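Side-chain contact in glycine oxidase (PDB 7CYX), which probably catalyses the FAD-dependent oxidation of glycine by oxygen to glyoxylate, hydrogen peroxide and ammonium, and probably serves thiamine diphosphate biosynthesis: residues V204-G209 with K214-F219. Numbering follows the deposited sequence.
Sequences VVIAGG and KLLSYF. With FAD (flavin-adenine dinucleotide), chain C.
Ile206, the last residue of strand 203-206, faces Leu215 in the short helix 213-216, which follows soon after the chain leaves the strand, their CA atoms 7.1 Å apart. The contact is wholly apolar in its side chains, and on the strand side Ile206 alone makes it, meeting Leu215, Leu216 and Phe219. With CG1 anti to the carbonyl carbon (chi1 -59°) and the chain then extended through chi2 (172°), CD1 is carried out to the helix. There it meets the root of Leu215, with CD1 of Ile206 3.5 Å from CB of Leu215. The same CD1 of Ile206 lies 3.3 Å from the carbonyl O of Leu215. Leu216 closes in with its branch tip, Ile206 CD1 to Leu216 CD2 being 4.3 Å. Phe219 offers a ring edge instead of a face: Ile206 CD1 sits near the ring plane, 4.5 Å from CE1 of Phe219. Past the strand, Ala207, Gly208 and Gly209 line the FAD pocket, with Gly208 O 3.5 Å from FAD C8A and Gly209 N 3.4 Å from FAD C5B. Strand 203-206 runs parallel between strands 5-10 and 327-331 in the Rossmann-type sheet, and helix 213-216 packs on one face of this sheet: Leu215 also touches Ile10 of strand 5-10 and Ile182 of strand 179-184, while Phe219 rests on Leu327 and Ala329 and meets the ring of Trp223 nearly parallel.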
loop_
_atom_site.group_PDB
_atom_site.type_symbol
_atom_site.label_atom_id
_atom_site.label_comp_id
_atom_site.label_asym_id
_atom_site.label_seq_id
_atom_site.Cartn_x
_atom_site.Cartn_y
_atom_site.Cartn_z
ATOM N N VAL A 204 7.895 -6.334 -30.414
ATOM C CA VAL A 204 7.690 -7.221 -29.305
ATOM C C VAL A 204 8.845 -7.020 -28.334
ATOM O O VAL A 204 9.962 -6.807 -28.786
ATOM C CB VAL A 204 7.623 -8.684 -29.765
ATOM C CG1 VAL A 204 8.022 -9.642 -28.659
ATOM C CG2 VAL A 204 6.239 -9.028 -30.275
ATOM N N VAL A 205 8.550 -7.112 -27.032
ATOM C CA VAL A 205 9.560 -7.244 -26.004
ATOM C C VAL A 205 9.296 -8.500 -25.159
ATOM O O VAL A 205 8.216 -8.670 -24.573
ATOM C CB VAL A 205 9.629 -6.002 -25.108
ATOM C CG1 VAL A 205 10.825 -6.097 -24.180
ATOM C CG2 VAL A 205 9.667 -4.717 -25.926
ATOM N N ILE A 206 10.328 -9.344 -25.077
ATOM C CA ILE A 206 10.344 -10.551 -24.277
ATOM C C ILE A 206 10.788 -10.182 -22.864
ATOM O O ILE A 206 11.976 -9.964 -22.644
ATOM C CB ILE A 206 11.283 -11.606 -24.898
ATOM C CG1 ILE A 206 10.868 -11.991 -26.316
ATOM C CG2 ILE A 206 11.375 -12.842 -24.018
ATOM C CD1 ILE A 206 11.878 -12.875 -27.020
ATOM N N ALA A 207 9.827 -10.150 -21.928
ATOM C CA ALA A 207 10.052 -9.875 -20.527
ATOM C C ALA A 207 9.450 -10.990 -19.659
ATOM O O ALA A 207 8.679 -10.710 -18.734
ATOM C CB ALA A 207 9.424 -8.544 -20.197
ATOM N N GLY A 208 9.796 -12.249 -19.966
ATOM C CA GLY A 208 9.122 -13.439 -19.419
ATOM C C GLY A 208 9.839 -14.051 -18.221
ATOM O O GLY A 208 9.618 -15.216 -17.887
ATOM N N GLY A 209 10.634 -13.248 -17.520
ATOM C CA GLY A 209 11.497 -13.707 -16.435
ATOM C C GLY A 209 12.064 -15.094 -16.689
ATOM O O GLY A 209 12.582 -15.357 -17.768
ATOM N N LYS A 214 12.229 -20.186 -24.419
ATOM C CA LYS A 214 11.674 -20.550 -25.753
ATOM C C LYS A 214 11.684 -19.347 -26.707
ATOM O O LYS A 214 12.106 -19.482 -27.818
ATOM C CB LYS A 214 10.246 -21.103 -25.670
ATOM C CG LYS A 214 10.094 -22.574 -26.047
ATOM C CD LYS A 214 9.121 -23.366 -25.174
ATOM C CE LYS A 214 9.590 -24.788 -24.906
ATOM N NZ LYS A 214 8.763 -25.467 -23.879
ATOM N N LEU A 215 11.193 -18.198 -26.246
ATOM C CA LEU A 215 11.095 -16.978 -27.087
ATOM C C LEU A 215 12.476 -16.401 -27.382
ATOM O O LEU A 215 12.629 -15.752 -28.396
ATOM C CB LEU A 215 10.225 -15.945 -26.376
ATOM C CG LEU A 215 8.752 -16.304 -26.292
ATOM C CD1 LEU A 215 8.007 -15.293 -25.455
ATOM C CD2 LEU A 215 8.144 -16.405 -27.673
ATOM N N LEU A 216 13.473 -16.733 -26.573
ATOM C CA LEU A 216 14.846 -16.218 -26.781
ATOM C C LEU A 216 15.567 -17.019 -27.873
ATOM O O LEU A 216 16.619 -16.561 -28.312
ATOM C CB LEU A 216 15.602 -16.299 -25.457
ATOM C CG LEU A 216 15.229 -15.256 -24.417
ATOM C CD1 LEU A 216 16.029 -15.468 -23.154
ATOM C CD2 LEU A 216 15.477 -13.866 -24.951
ATOM N N SER A 217 14.989 -18.144 -28.313
ATOM C CA SER A 217 15.478 -19.032 -29.395
ATOM C C SER A 217 15.598 -18.257 -30.705
ATOM O O SER A 217 16.540 -18.513 -31.438
ATOM C CB SER A 217 14.573 -20.197 -29.557
ATOM O OG SER A 217 14.918 -21.184 -28.619
ATOM N N TYR A 218 14.703 -17.299 -30.960
ATOM C CA TYR A 218 14.792 -16.433 -32.160
ATOM C C TYR A 218 16.169 -15.762 -32.190
ATOM O O TYR A 218 16.733 -15.681 -33.261
ATOM C CB TYR A 218 13.602 -15.477 -32.245
ATOM C CG TYR A 218 12.300 -16.166 -32.550
ATOM C CD1 TYR A 218 11.978 -16.573 -33.830
ATOM C CD2 TYR A 218 11.392 -16.439 -31.547
ATOM C CE1 TYR A 218 10.789 -17.222 -34.107
ATOM C CE2 TYR A 218 10.198 -17.082 -31.806
ATOM C CZ TYR A 218 9.898 -17.478 -33.088
ATOM O OH TYR A 218 8.724 -18.118 -33.322
ATOM N N PHE A 219 16.668 -15.267 -31.060
ATOM C CA PHE A 219 18.040 -14.719 -31.005
ATOM C C PHE A 219 19.043 -15.859 -31.192
ATOM O O PHE A 219 19.808 -15.789 -32.142
ATOM C CB PHE A 219 18.272 -14.024 -29.670
ATOM C CG PHE A 219 17.568 -12.705 -29.551
ATOM C CD1 PHE A 219 16.244 -12.647 -29.175
ATOM C CD2 PHE A 219 18.224 -11.527 -29.840
ATOM C CE1 PHE A 219 15.598 -11.433 -29.065
ATOM C CE2 PHE A 219 17.580 -10.316 -29.718
ATOM C CZ PHE A 219 16.264 -10.273 -29.344
HETATM P PA FAD C . 8.871 -11.931 -13.274
HETATM O O1A FAD C . 8.434 -11.033 -12.186
HETATM O O2A FAD C . 8.901 -13.402 -12.971
HETATM O O5B FAD C . 7.984 -11.580 -14.525
HETATM C C5B FAD C . 7.894 -12.476 -15.584
HETATM C C4B FAD C . 6.432 -12.487 -15.939
HETATM O O4B FAD C . 6.308 -12.975 -17.262
HETATM C C3B FAD C . 5.630 -13.419 -15.059
HETATM O O3B FAD C . 4.580 -12.634 -14.451
HETATM C C2B FAD C . 5.053 -14.483 -15.989
HETATM O O2B FAD C . 3.665 -14.720 -15.719
HETATM C C1B FAD C . 5.151 -13.814 -17.327
HETATM N N9A FAD C . 5.288 -14.704 -18.478
HETATM C C8A FAD C . 6.266 -15.615 -18.652
HETATM N N7A FAD C . 6.106 -16.250 -19.829
HETATM C C5A FAD C . 5.042 -15.699 -20.436
HETATM C C6A FAD C . 4.359 -15.917 -21.708
HETATM N N6A FAD C . 4.843 -16.876 -22.527
HETATM N N1A FAD C . 3.249 -15.179 -21.975
HETATM C C2A FAD C . 2.805 -14.267 -21.102
HETATM N N3A FAD C . 3.387 -14.015 -19.906
HETATM C C4A FAD C . 4.498 -14.684 -19.542
HETATM N N1 FAD C . 15.785 -8.089 -6.732
HETATM C C2 FAD C . 16.310 -6.934 -6.212
HETATM O O2 FAD C . 16.607 -6.051 -7.053
HETATM N N3 FAD C . 16.491 -6.744 -4.882
HETATM C C4 FAD C . 16.108 -7.694 -4.001
HETATM O O4 FAD C . 16.210 -7.556 -2.754
HETATM C C4X FAD C . 15.559 -8.973 -4.516
HETATM N N5 FAD C . 15.206 -9.973 -3.699
HETATM C C5X FAD C . 14.685 -11.115 -4.190
HETATM C C6 FAD C . 14.301 -12.114 -3.313
HETATM C C7 FAD C . 13.776 -13.299 -3.800
HETATM C C7M FAD C . 13.369 -14.407 -2.845
HETATM C C8 FAD C . 13.597 -13.492 -5.235
HETATM C C8M FAD C . 13.004 -14.777 -5.794
HETATM C C9 FAD C . 13.970 -12.506 -6.090
HETATM C C9A FAD C . 14.505 -11.320 -5.642
HETATM N N10 FAD C . 14.859 -10.296 -6.531
HETATM C C10 FAD C . 15.410 -9.120 -5.972
HETATM C "C1'" FAD C . 14.815 -10.436 -7.993
HETATM C "C2'" FAD C . 13.613 -9.946 -8.736
HETATM O "O2'" FAD C . 12.461 -10.611 -8.192
HETATM C "C3'" FAD C . 13.801 -10.319 -10.196
HETATM O "O3'" FAD C . 15.173 -10.125 -10.649
HETATM C "C4'" FAD C . 12.720 -9.578 -10.993
HETATM O "O4'" FAD C . 11.435 -9.756 -10.372
HETATM C "C5'" FAD C . 12.568 -10.102 -12.395
HETATM O "O5'" FAD C . 11.401 -9.509 -12.934
HETATM P P FAD C . 10.805 -10.060 -14.305
HETATM O O1P FAD C . 11.895 -10.319 -15.280
HETATM O O2P FAD C . 9.637 -9.179 -14.658
HETATM O O3P FAD C . 10.360 -11.533 -13.787
#